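Local coordinates for protein uncharacterized RNA methyltransferase pyrab10780 (Pyrococcus abyssi, PDB 2JJQ) that catalyses the S-adenosyl-L-methionine-dependent methylation of uridine 54 in tRNA at carbon 5 of the base, giving 5-methyluridine, at residues A[131-136]-A[193-198]; A[165-170]-A[224-229]; A[207-212]-A[265-270]. All coordinates share one frame; numbering follows the deposited sequence.

In the fold
All three contacts involve one five-stranded mixed sheet. Contact 1 pairs an outermost strand, 130-136, with strand 192-199, contact 2 lays helix 162-178 against the loop leading into strand 228-233, and contact 3 rests the loop 265-270 of the catalytic domain on strand 206-212. Contacts 1 and 2, centres about 12 Å apart, share a core where Leu197 CD1 meets Ala167 CB at 3.3 Å. Contact 3 lies on the opposite face of the sheet from helix 162-178, its centre about 10 Å from that of contact 1. Of the three, contact 3 leads to the cofactor: Phe270 touches the bound S-adenosyl-L-homocysteine. In contact 1, the side chain of Ile131 is about 4 Å from that of Cys157, which by similarity binds the [4Fe-4S] cluster.

Contact 1: residues A[131-136]-A[193-198]; sequences IDLAIT and RYMVLR
Leu133 and Met195 form the dense centre of this antiparallel strand pair, in which an outermost strand of the five-stranded mixed sheet joins its neighbour. Their side chains lie next to each other and run the same way, with Leu133 CD1 3.7 Å from Met195 CE; the methionine gets there because its chain leaves CB extended and then bends at its last torsion (chi3 71°). Ile131 and Leu197 continue the same face on one side, the former meeting the latter through CG1 against CB; Ile131 also lies beside Cys157, a [4Fe-4S] ligand by similarity. Ile135 adds its tip from the strand end, its CD1 lying 3.3 Å from the backbone N of Met195. Helix 162-178 closes over this layer, Leu171 resting on Ile135 and Met195.

The other face is more polar and reaches solvent at Asp132. Here the carboxylate of Asp132 stands beside Val196, with OD2 3.7 Å from CG2, while that oxygen is engaged elsewhere by Arg130 and Ser241. Ala134 offers its CB to Tyr194 CE1 at 3.8 Å. Also partly exposed is Arg193, whose NE bonds to the carbonyl of Gly190 while its guanidinium makes a cation-pi contact with Trp183.

Between the two faces runs a ladder of five backbone hydrogen bonds, from Ile131 N to Leu197 O through to Ile135 N to Arg193 O (2.8 Å). The last approaches from above the carbonyl plane, 39° out of it. On the far edge of strand 192-199, Arg193 and Tyr194 form a classic beta bulge against Val211 of strand 206-212. The chemistry is thus divided: an apolar face packed against a helix, and an opposite face whose carboxylate and buried phenol find their polar partners outside this pairing, the phenol in Asp239, which implies that the backbone ladder supplies the directional bonding between these strands.

Contact 2: residues A[165-170]-A[224-229]; sequences REAIER and FDFDSI
Arg170 and Asp225 meet with their side chains at about a right angle, and the guanidinium and carboxylate planes are 75° apart. A single oxygen takes the bridge: NH2 of Arg170 gives a hydrogen bond to OD2 of Asp225 at 2.7 Å, and OD2 accepts through its anti lone pair and lies in the guanidinium plane, while NH1 of Arg170 adds a weak bond to the same atom. The arginine chain folds over at its second torsion (chi2 -71°), which brings the charged group back along the helix above Glu166. There NH2 of Arg170 lies 3.1 Å from OE2 of Glu166, but that oxygen is well off the guanidinium plane, and the attraction is one of charge alone. Glu166, Arg170 and Asp225 together make a salt-bridge network, in which the arginine probably offsets the like charges of the two acids; its NH1 also bonds to the carbonyl of Tyr223.

In the fold, this is helix 162-178 lying across the face of the five-stranded sheet, where it meets the loop that opens strand 228-233. Beneath the charges the two phenylalanines make the apolar layer. Phe226 turns its edge to Ala167, whose CB is 3.9 Å from CE2. The side chains of Phe226 and Glu166 come toward each other from opposite directions, CE1 3.8 Å from OE2, ring and carboxylate planes 42° apart. Phe224 brings CE1 to 3.5 Å from CB of Arg170, and the edge of its ring faces the carbonyl oxygen of Ala167.

One water sits between the flat groups, over the centres of both the Arg170 guanidinium and the Phe226 ring; it donates to OE2 of Glu166 and accepts from N of Asp225 at 2.9 Å. A second water donates to OD2 of Asp225 and receives a weak bond from NH1 of Arg170.

Contact 3: residues A[207-212]-A[265-270]; sequences MVNFVT and IHPNSF
This is a small, buried packing contact with water at one side, in which the type I turn His266 to Ser269, in the loop between strand 261-265 and helix 275-288, rests on strand 206-212 through Met207, Asn209 and Pro267. The proline ring projects from the turn toward the strand, and both strand side chains cross it at about a right angle. Met207 reaches it with SD, 3.8 Å from CD of Pro267, and its chain bends at the last torsion (chi3 -69°) to carry CE to 3.4 Å from O of Ile265. Asn209 meets the next part of the ring, its ND2 lying 3.6 Å from CB of Pro267.

The same amide nitrogen donates to two waters, one of which donates to OD1 of Asn268 and the other to O of Pro267. With OD1 of Asn209 held by Ser232, both ends of this buried amide have partners, which sets the orientation of its O and N. The turn is braced internally: N of Asn268 donates to ND1 of His266 at 2.9 Å, and N of His266 to OG of Ser269. The chain then continues to Phe270, which touches the bound S-adenosyl-L-homocysteine.

On the sheet side, Pro267 also touches Tyr230 of strand 228-233, and Arg198 of strand 192-199 bonds to O of Ser269. Beyond the turn, His266 meets Phe323 of helix 322-335 edge-to-face, placing the loop between the sheet and the catalytic domain's helices.

Contact 1: residues A[131-136]-A[193-198]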
loop_
_atom_site.group_PDB
_atom_site.type_symbol
_atom_site.label_atom_id
_atom_site.label_comp_id
_atom_site.label_asym_id
_atom_site.label_seq_id
_atom_site.Cartn_x
_atom_site.Cartn_y
_atom_site.Cartn_z
ATOM N N ILE A 131 -3.325 3.147 -8.954
ATOM C CA ILE A 131 -2.615 2.194 -9.786
ATOM C C ILE A 131 -1.675 2.970 -10.697
ATOM O O ILE A 131 -1.972 4.152 -11.026
ATOM C CB ILE A 131 -3.544 1.331 -10.623
ATOM C CG1 ILE A 131 -4.424 2.172 -11.539
ATOM C CG2 ILE A 131 -4.389 0.423 -9.673
ATOM C CD1 ILE A 131 -5.364 1.252 -12.317
ATOM N N ASP A 132 -0.537 2.357 -11.021
ATOM C CA ASP A 132 0.496 2.993 -11.848
ATOM C C ASP A 132 0.586 2.122 -13.095
ATOM O O ASP A 132 0.983 0.939 -13.016
ATOM C CB ASP A 132 1.826 3.050 -11.070
ATOM C CG ASP A 132 1.709 3.898 -9.751
ATOM O OD1 ASP A 132 0.699 3.799 -9.003
ATOM O OD2 ASP A 132 2.632 4.666 -9.425
ATOM N N LEU A 133 0.092 2.640 -14.212
ATOM C CA LEU A 133 0.078 1.897 -15.460
ATOM C C LEU A 133 1.194 2.386 -16.363
ATOM O O LEU A 133 1.319 3.590 -16.634
ATOM C CB LEU A 133 -1.268 2.099 -16.166
ATOM C CG LEU A 133 -2.508 1.610 -15.404
ATOM C CD1 LEU A 133 -3.760 2.257 -15.968
ATOM C CD2 LEU A 133 -2.581 0.103 -15.509
ATOM N N ALA A 134 2.053 1.462 -16.797
ATOM C CA ALA A 134 3.049 1.792 -17.774
ATOM C C ALA A 134 2.419 1.928 -19.171
ATOM O O ALA A 134 1.513 1.165 -19.531
ATOM C CB ALA A 134 4.216 0.723 -17.773
ATOM N N ILE A 135 2.919 2.886 -19.961
ATOM C CA ILE A 135 2.303 3.170 -21.276
ATOM C C ILE A 135 3.385 2.901 -22.323
ATOM O O ILE A 135 4.291 3.676 -22.501
ATOM C CB ILE A 135 1.805 4.637 -21.351
ATOM C CG1 ILE A 135 0.873 4.947 -20.155
ATOM C CG2 ILE A 135 1.169 4.971 -22.725
ATOM C CD1 ILE A 135 0.681 6.442 -19.972
ATOM N N THR A 136 3.307 1.766 -23.004
ATOM C CA THR A 136 4.452 1.375 -23.812
ATOM C C THR A 136 4.043 1.054 -25.243
ATOM O O THR A 136 2.859 0.936 -25.564
ATOM C CB THR A 136 5.173 0.146 -23.203
ATOM O OG1 THR A 136 4.386 -1.022 -23.447
ATOM C CG2 THR A 136 5.302 0.271 -21.686
ATOM N N ARG A 193 5.451 7.835 -20.157
ATOM C CA ARG A 193 5.940 6.630 -19.444
ATOM C C ARG A 193 4.842 5.940 -18.596
ATOM O O ARG A 193 4.665 4.725 -18.701
ATOM C CB ARG A 193 7.158 6.968 -18.580
ATOM C CG ARG A 193 8.317 7.612 -19.355
ATOM C CD ARG A 193 8.797 6.629 -20.464
ATOM N NE ARG A 193 9.836 7.131 -21.371
ATOM C CZ ARG A 193 11.137 6.907 -21.197
ATOM N NH1 ARG A 193 11.529 6.247 -20.125
ATOM N NH2 ARG A 193 12.031 7.371 -22.066
ATOM N N TYR A 194 4.129 6.697 -17.748
ATOM C CA TYR A 194 3.107 6.124 -16.869
ATOM C C TYR A 194 1.863 6.987 -16.853
ATOM O O TYR A 194 1.964 8.231 -16.952
ATOM C CB TYR A 194 3.606 6.029 -15.387
ATOM C CG TYR A 194 4.696 5.000 -15.163
ATOM C CD1 TYR A 194 4.380 3.677 -14.909
ATOM C CD2 TYR A 194 6.029 5.371 -15.202
ATOM C CE1 TYR A 194 5.371 2.736 -14.732
ATOM C CE2 TYR A 194 7.065 4.415 -15.010
ATOM C CZ TYR A 194 6.706 3.098 -14.775
ATOM O OH TYR A 194 7.683 2.137 -14.597
ATOM N N MET A 195 0.712 6.340 -16.661
ATOM C CA MET A 195 -0.509 7.028 -16.291
ATOM C C MET A 195 -0.794 6.516 -14.879
ATOM O O MET A 195 -1.027 5.328 -14.710
ATOM C CB MET A 195 -1.679 6.612 -17.181
ATOM C CG MET A 195 -3.047 7.121 -16.621
ATOM S SD MET A 195 -4.449 7.054 -17.761
ATOM C CE MET A 195 -4.736 5.276 -17.876
ATOM N N VAL A 196 -0.721 7.396 -13.887
ATOM C CA VAL A 196 -1.037 6.970 -12.507
ATOM C C VAL A 196 -2.444 7.435 -12.203
ATOM O O VAL A 196 -2.768 8.622 -12.414
ATOM C CB VAL A 196 -0.065 7.604 -11.485
ATOM C CG1 VAL A 196 -0.529 7.234 -10.008
ATOM C CG2 VAL A 196 1.400 7.213 -11.746
ATOM N N LEU A 197 -3.312 6.534 -11.769
ATOM C CA LEU A 197 -4.699 6.893 -11.551
ATOM C C LEU A 197 -4.949 6.833 -10.050
ATOM O O LEU A 197 -4.528 5.887 -9.391
ATOM C CB LEU A 197 -5.601 5.874 -12.256
ATOM C CG LEU A 197 -5.839 6.058 -13.745
ATOM C CD1 LEU A 197 -6.528 4.781 -14.315
ATOM C CD2 LEU A 197 -6.791 7.278 -13.897
ATOM N N ARG A 198 -5.604 7.848 -9.499
ATOM C CA ARG A 198 -5.995 7.806 -8.099
ATOM C C ARG A 198 -7.452 8.142 -7.974
ATOM O O ARG A 198 -8.001 8.906 -8.809
ATOM C CB ARG A 198 -5.133 8.779 -7.280
ATOM C CG ARG A 198 -3.647 8.459 -7.439
ATOM C CD ARG A 198 -2.742 9.278 -6.551
ATOM N NE ARG A 198 -2.838 8.755 -5.184
ATOM C CZ ARG A 198 -1.953 8.989 -4.221
ATOM N NH1 ARG A 198 -0.891 9.757 -4.455
ATOM N NH2 ARG A 198 -2.169 8.468 -3.020
#

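Contact 2: residues A[165-170]-A[224-229]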
loop_
_atom_site.group_PDB
_atom_site.type_symbol
_atom_site.label_atom_id
_atom_site.label_comp_id
_atom_site.label_asym_id
_atom_site.label_seq_id
_atom_site.Cartn_x
_atom_site.Cartn_y
_atom_site.Cartn_z
ATOM N N ARG A 165 -10.876 1.208 -16.498
ATOM C CA ARG A 165 -11.350 0.927 -17.875
ATOM C C ARG A 165 -11.586 2.218 -18.686
ATOM O O ARG A 165 -11.070 2.385 -19.819
ATOM C CB ARG A 165 -12.664 0.120 -17.795
ATOM C CG ARG A 165 -13.151 -0.352 -19.210
ATOM C CD ARG A 165 -14.328 -1.323 -19.098
ATOM N NE ARG A 165 -13.875 -2.651 -18.702
ATOM C CZ ARG A 165 -13.350 -3.562 -19.536
ATOM N NH1 ARG A 165 -13.215 -3.306 -20.838
ATOM N NH2 ARG A 165 -12.963 -4.744 -19.065
ATOM N N GLU A 166 -12.316 3.158 -18.079
ATOM C CA GLU A 166 -12.545 4.476 -18.658
ATOM C C GLU A 166 -11.223 5.257 -18.914
ATOM O O GLU A 166 -11.018 5.865 -19.992
ATOM C CB GLU A 166 -13.506 5.329 -17.796
ATOM C CG GLU A 166 -13.358 6.844 -18.201
ATOM C CD GLU A 166 -14.354 7.825 -17.546
ATOM O OE1 GLU A 166 -15.137 7.423 -16.655
ATOM O OE2 GLU A 166 -14.317 9.029 -17.922
ATOM N N ALA A 167 -10.312 5.255 -17.949
ATOM C CA ALA A 167 -9.074 5.998 -18.128
ATOM C C ALA A 167 -8.261 5.403 -19.252
ATOM O O ALA A 167 -7.687 6.117 -20.050
ATOM C CB ALA A 167 -8.241 6.026 -16.804
ATOM N N ILE A 168 -8.181 4.078 -19.270
ATOM C CA ILE A 168 -7.437 3.401 -20.299
ATOM C C ILE A 168 -8.074 3.718 -21.656
ATOM O O ILE A 168 -7.408 4.098 -22.605
ATOM C CB ILE A 168 -7.322 1.898 -19.998
ATOM C CG1 ILE A 168 -6.400 1.705 -18.771
ATOM C CG2 ILE A 168 -6.626 1.169 -21.166
ATOM C CD1 ILE A 168 -6.467 0.269 -18.205
ATOM N N GLU A 169 -9.380 3.618 -21.745
ATOM C CA GLU A 169 -9.954 3.870 -23.055
ATOM C C GLU A 169 -9.740 5.317 -23.518
ATOM O O GLU A 169 -9.376 5.528 -24.678
ATOM C CB GLU A 169 -11.408 3.422 -23.103
ATOM C CG GLU A 169 -12.406 4.311 -22.451
ATOM C CD GLU A 169 -13.828 3.770 -22.659
ATOM O OE1 GLU A 169 -14.122 2.663 -22.145
ATOM O OE2 GLU A 169 -14.629 4.440 -23.360
ATOM N N ARG A 170 -9.875 6.308 -22.618
ATOM C CA ARG A 170 -9.564 7.690 -22.983
ATOM C C ARG A 170 -8.093 7.857 -23.321
ATOM O O ARG A 170 -7.710 8.677 -24.152
ATOM C CB ARG A 170 -9.891 8.661 -21.864
ATOM C CG ARG A 170 -11.296 8.598 -21.300
ATOM C CD ARG A 170 -12.319 9.113 -22.220
ATOM N NE ARG A 170 -13.566 9.346 -21.454
ATOM C CZ ARG A 170 -13.956 10.557 -21.070
ATOM N NH1 ARG A 170 -13.207 11.592 -21.401
ATOM N NH2 ARG A 170 -15.094 10.738 -20.402
ATOM N N PHE A 224 -10.045 13.871 -21.151
ATOM C CA PHE A 224 -10.406 13.354 -19.812
ATOM C C PHE A 224 -11.355 14.292 -19.099
ATOM O O PHE A 224 -11.246 15.499 -19.258
ATOM C CB PHE A 224 -9.145 13.171 -18.951
ATOM C CG PHE A 224 -8.199 12.168 -19.520
ATOM C CD1 PHE A 224 -8.281 10.844 -19.129
ATOM C CD2 PHE A 224 -7.281 12.536 -20.517
ATOM C CE1 PHE A 224 -7.470 9.896 -19.662
ATOM C CE2 PHE A 224 -6.441 11.588 -21.069
ATOM C CZ PHE A 224 -6.558 10.257 -20.669
ATOM N N ASP A 225 -12.266 13.714 -18.315
ATOM C CA ASP A 225 -13.248 14.477 -17.560
ATOM C C ASP A 225 -13.066 14.345 -16.044
ATOM O O ASP A 225 -13.971 14.706 -15.271
ATOM C CB ASP A 225 -14.668 14.025 -17.917
ATOM C CG ASP A 225 -15.033 14.361 -19.323
ATOM O OD1 ASP A 225 -14.998 15.595 -19.656
ATOM O OD2 ASP A 225 -15.312 13.393 -20.104
ATOM N N PHE A 226 -11.889 13.922 -15.616
ATOM C CA PHE A 226 -11.671 13.660 -14.201
ATOM C C PHE A 226 -11.477 14.977 -13.438
ATOM O O PHE A 226 -11.184 16.041 -14.023
ATOM C CB PHE A 226 -10.444 12.739 -14.024
ATOM C CG PHE A 226 -10.623 11.380 -14.603
ATOM C CD1 PHE A 226 -11.839 10.686 -14.451
ATOM C CD2 PHE A 226 -9.552 10.772 -15.296
ATOM C CE1 PHE A 226 -11.985 9.396 -14.986
ATOM C CE2 PHE A 226 -9.687 9.494 -15.839
ATOM C CZ PHE A 226 -10.921 8.803 -15.698
ATOM N N ASP A 227 -11.669 14.937 -12.128
ATOM C CA ASP A 227 -11.550 16.148 -11.317
ATOM C C ASP A 227 -10.178 16.806 -11.355
ATOM O O ASP A 227 -10.066 18.027 -11.207
ATOM C CB ASP A 227 -11.835 15.772 -9.870
ATOM C CG ASP A 227 -13.148 15.017 -9.743
ATOM O OD1 ASP A 227 -14.113 15.669 -9.287
ATOM O OD2 ASP A 227 -13.201 13.828 -10.144
ATOM N N SER A 228 -9.121 16.008 -11.483
ATOM C CA SER A 228 -7.749 16.564 -11.484
ATOM C C SER A 228 -6.953 15.831 -12.588
ATOM O O SER A 228 -7.033 14.582 -12.671
ATOM C CB SER A 228 -7.096 16.337 -10.089
ATOM O OG SER A 228 -5.741 16.763 -10.067
ATOM N N ILE A 229 -6.257 16.574 -13.468
ATOM C CA ILE A 229 -5.323 16.002 -14.425
ATOM C C ILE A 229 -3.956 16.634 -14.150
ATOM O O ILE A 229 -3.841 17.842 -14.064
ATOM C CB ILE A 229 -5.701 16.310 -15.869
ATOM C CG1 ILE A 229 -7.104 15.786 -16.177
ATOM C CG2 ILE A 229 -4.595 15.732 -16.798
ATOM C CD1 ILE A 229 -7.758 16.516 -17.381
HETATM O O HOH W 1 -12.013 10.844 -18.187
HETATM O O HOH W 2 -13.943 13.870 -22.653
#

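Contact 3: residues A[207-212]-A[265-270]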
loop_
_atom_site.group_PDB
_atom_site.type_symbol
_atom_site.label_atom_id
_atom_site.label_comp_id
_atom_site.label_asym_id
_atom_site.label_seq_id
_atom_site.Cartn_x
_atom_site.Cartn_y
_atom_site.Cartn_z
ATOM N N MET A 207 -8.219 11.519 -9.917
ATOM C CA MET A 207 -7.032 12.235 -10.395
ATOM C C MET A 207 -6.230 11.352 -11.358
ATOM O O MET A 207 -6.048 10.153 -11.115
ATOM C CB MET A 207 -6.156 12.574 -9.186
ATOM C CG MET A 207 -4.715 13.071 -9.600
ATOM S SD MET A 207 -3.743 13.387 -8.105
ATOM C CE MET A 207 -4.631 14.838 -7.502
ATOM N N VAL A 208 -5.781 11.923 -12.483
ATOM C CA VAL A 208 -4.918 11.174 -13.390
ATOM C C VAL A 208 -3.625 11.953 -13.484
ATOM O O VAL A 208 -3.648 13.180 -13.506
ATOM C CB VAL A 208 -5.555 10.901 -14.740
ATOM C CG1 VAL A 208 -5.805 12.190 -15.487
ATOM C CG2 VAL A 208 -4.667 9.962 -15.563
ATOM N N ASN A 209 -2.501 11.250 -13.498
ATOM C CA ASN A 209 -1.201 11.876 -13.542
ATOM C C ASN A 209 -0.398 11.206 -14.663
ATOM O O ASN A 209 -0.187 9.995 -14.640
ATOM C CB ASN A 209 -0.487 11.690 -12.188
ATOM C CG ASN A 209 0.934 12.249 -12.175
ATOM O OD1 ASN A 209 1.247 13.202 -12.875
ATOM N ND2 ASN A 209 1.787 11.688 -11.326
ATOM N N PHE A 210 -0.000 11.989 -15.654
ATOM C CA PHE A 210 0.833 11.524 -16.786
ATOM C C PHE A 210 2.255 11.800 -16.460
ATOM O O PHE A 210 2.663 12.965 -16.320
ATOM C CB PHE A 210 0.392 12.236 -18.101
ATOM C CG PHE A 210 -1.063 11.968 -18.428
ATOM C CD1 PHE A 210 -1.479 10.671 -18.759
ATOM C CD2 PHE A 210 -2.016 12.966 -18.312
ATOM C CE1 PHE A 210 -2.844 10.382 -19.018
ATOM C CE2 PHE A 210 -3.373 12.679 -18.560
ATOM C CZ PHE A 210 -3.773 11.393 -18.904
ATOM N N VAL A 211 3.042 10.729 -16.300
ATOM C CA VAL A 211 4.442 10.894 -16.011
ATOM C C VAL A 211 5.199 10.704 -17.317
ATOM O O VAL A 211 5.006 9.705 -17.993
ATOM C CB VAL A 211 4.930 9.831 -14.961
ATOM C CG1 VAL A 211 6.382 10.000 -14.656
ATOM C CG2 VAL A 211 4.034 9.862 -13.637
ATOM N N THR A 212 6.056 11.671 -17.651
ATOM C CA THR A 212 6.725 11.719 -18.925
ATOM C C THR A 212 8.206 12.082 -18.769
ATOM O O THR A 212 8.697 12.460 -17.687
ATOM C CB THR A 212 6.079 12.798 -19.827
ATOM O OG1 THR A 212 6.552 14.072 -19.401
ATOM C CG2 THR A 212 4.496 12.762 -19.765
ATOM N N ILE A 265 -5.271 14.402 -1.551
ATOM C CA ILE A 265 -4.454 13.474 -2.297
ATOM C C ILE A 265 -3.723 14.314 -3.356
ATOM O O ILE A 265 -4.364 15.034 -4.113
ATOM C CB ILE A 265 -5.333 12.382 -3.035
ATOM C CG1 ILE A 265 -6.108 11.476 -2.056
ATOM C CG2 ILE A 265 -4.434 11.493 -3.884
ATOM C CD1 ILE A 265 -5.274 11.055 -0.946
ATOM N N HIS A 266 -2.407 14.156 -3.420
ATOM C CA HIS A 266 -1.536 14.792 -4.385
ATOM C C HIS A 266 -0.794 13.680 -5.159
ATOM O O HIS A 266 -0.571 12.604 -4.638
ATOM C CB HIS A 266 -0.562 15.671 -3.586
ATOM C CG HIS A 266 0.423 16.433 -4.423
ATOM N ND1 HIS A 266 1.601 15.879 -4.867
ATOM C CD2 HIS A 266 0.401 17.698 -4.896
ATOM C CE1 HIS A 266 2.270 16.766 -5.580
ATOM N NE2 HIS A 266 1.566 17.885 -5.603
ATOM N N PRO A 267 -0.383 13.941 -6.400
ATOM C CA PRO A 267 0.240 12.856 -7.137
ATOM C C PRO A 267 1.407 12.284 -6.413
ATOM O O PRO A 267 1.622 11.080 -6.530
ATOM C CB PRO A 267 0.764 13.521 -8.401
ATOM C CG PRO A 267 -0.072 14.671 -8.577
ATOM C CD PRO A 267 -0.501 15.163 -7.211
ATOM N N ASN A 268 2.121 13.113 -5.636
ATOM C CA ASN A 268 3.369 12.719 -5.002
ATOM C C ASN A 268 3.292 12.385 -3.495
ATOM O O ASN A 268 4.318 12.294 -2.847
ATOM C CB ASN A 268 4.461 13.764 -5.279
ATOM C CG ASN A 268 4.876 13.768 -6.729
ATOM O OD1 ASN A 268 4.496 12.877 -7.471
ATOM N ND2 ASN A 268 5.607 14.770 -7.146
ATOM N N SER A 269 2.087 12.291 -2.944
ATOM C CA SER A 269 1.933 12.044 -1.501
ATOM C C SER A 269 1.407 10.613 -1.315
ATOM O O SER A 269 0.663 10.094 -2.155
ATOM C CB SER A 269 0.943 13.071 -0.847
ATOM O OG SER A 269 -0.333 12.936 -1.473
ATOM N N PHE A 270 1.789 9.970 -0.211
ATOM C CA PHE A 270 1.352 8.562 0.042
ATOM C C PHE A 270 0.008 8.609 0.765
ATOM O O PHE A 270 -0.202 9.483 1.593
ATOM C CB PHE A 270 2.371 7.803 0.893
ATOM C CG PHE A 270 1.850 6.484 1.409
ATOM C CD1 PHE A 270 1.847 5.367 0.588
ATOM C CD2 PHE A 270 1.245 6.395 2.661
ATOM C CE1 PHE A 270 1.325 4.162 1.048
ATOM C CE2 PHE A 270 0.727 5.186 3.121
ATOM C CZ PHE A 270 0.769 4.088 2.331
HETATM O O HOH W 3 4.474 12.869 -10.214
HETATM O O HOH W 4 2.375 9.742 -9.181
#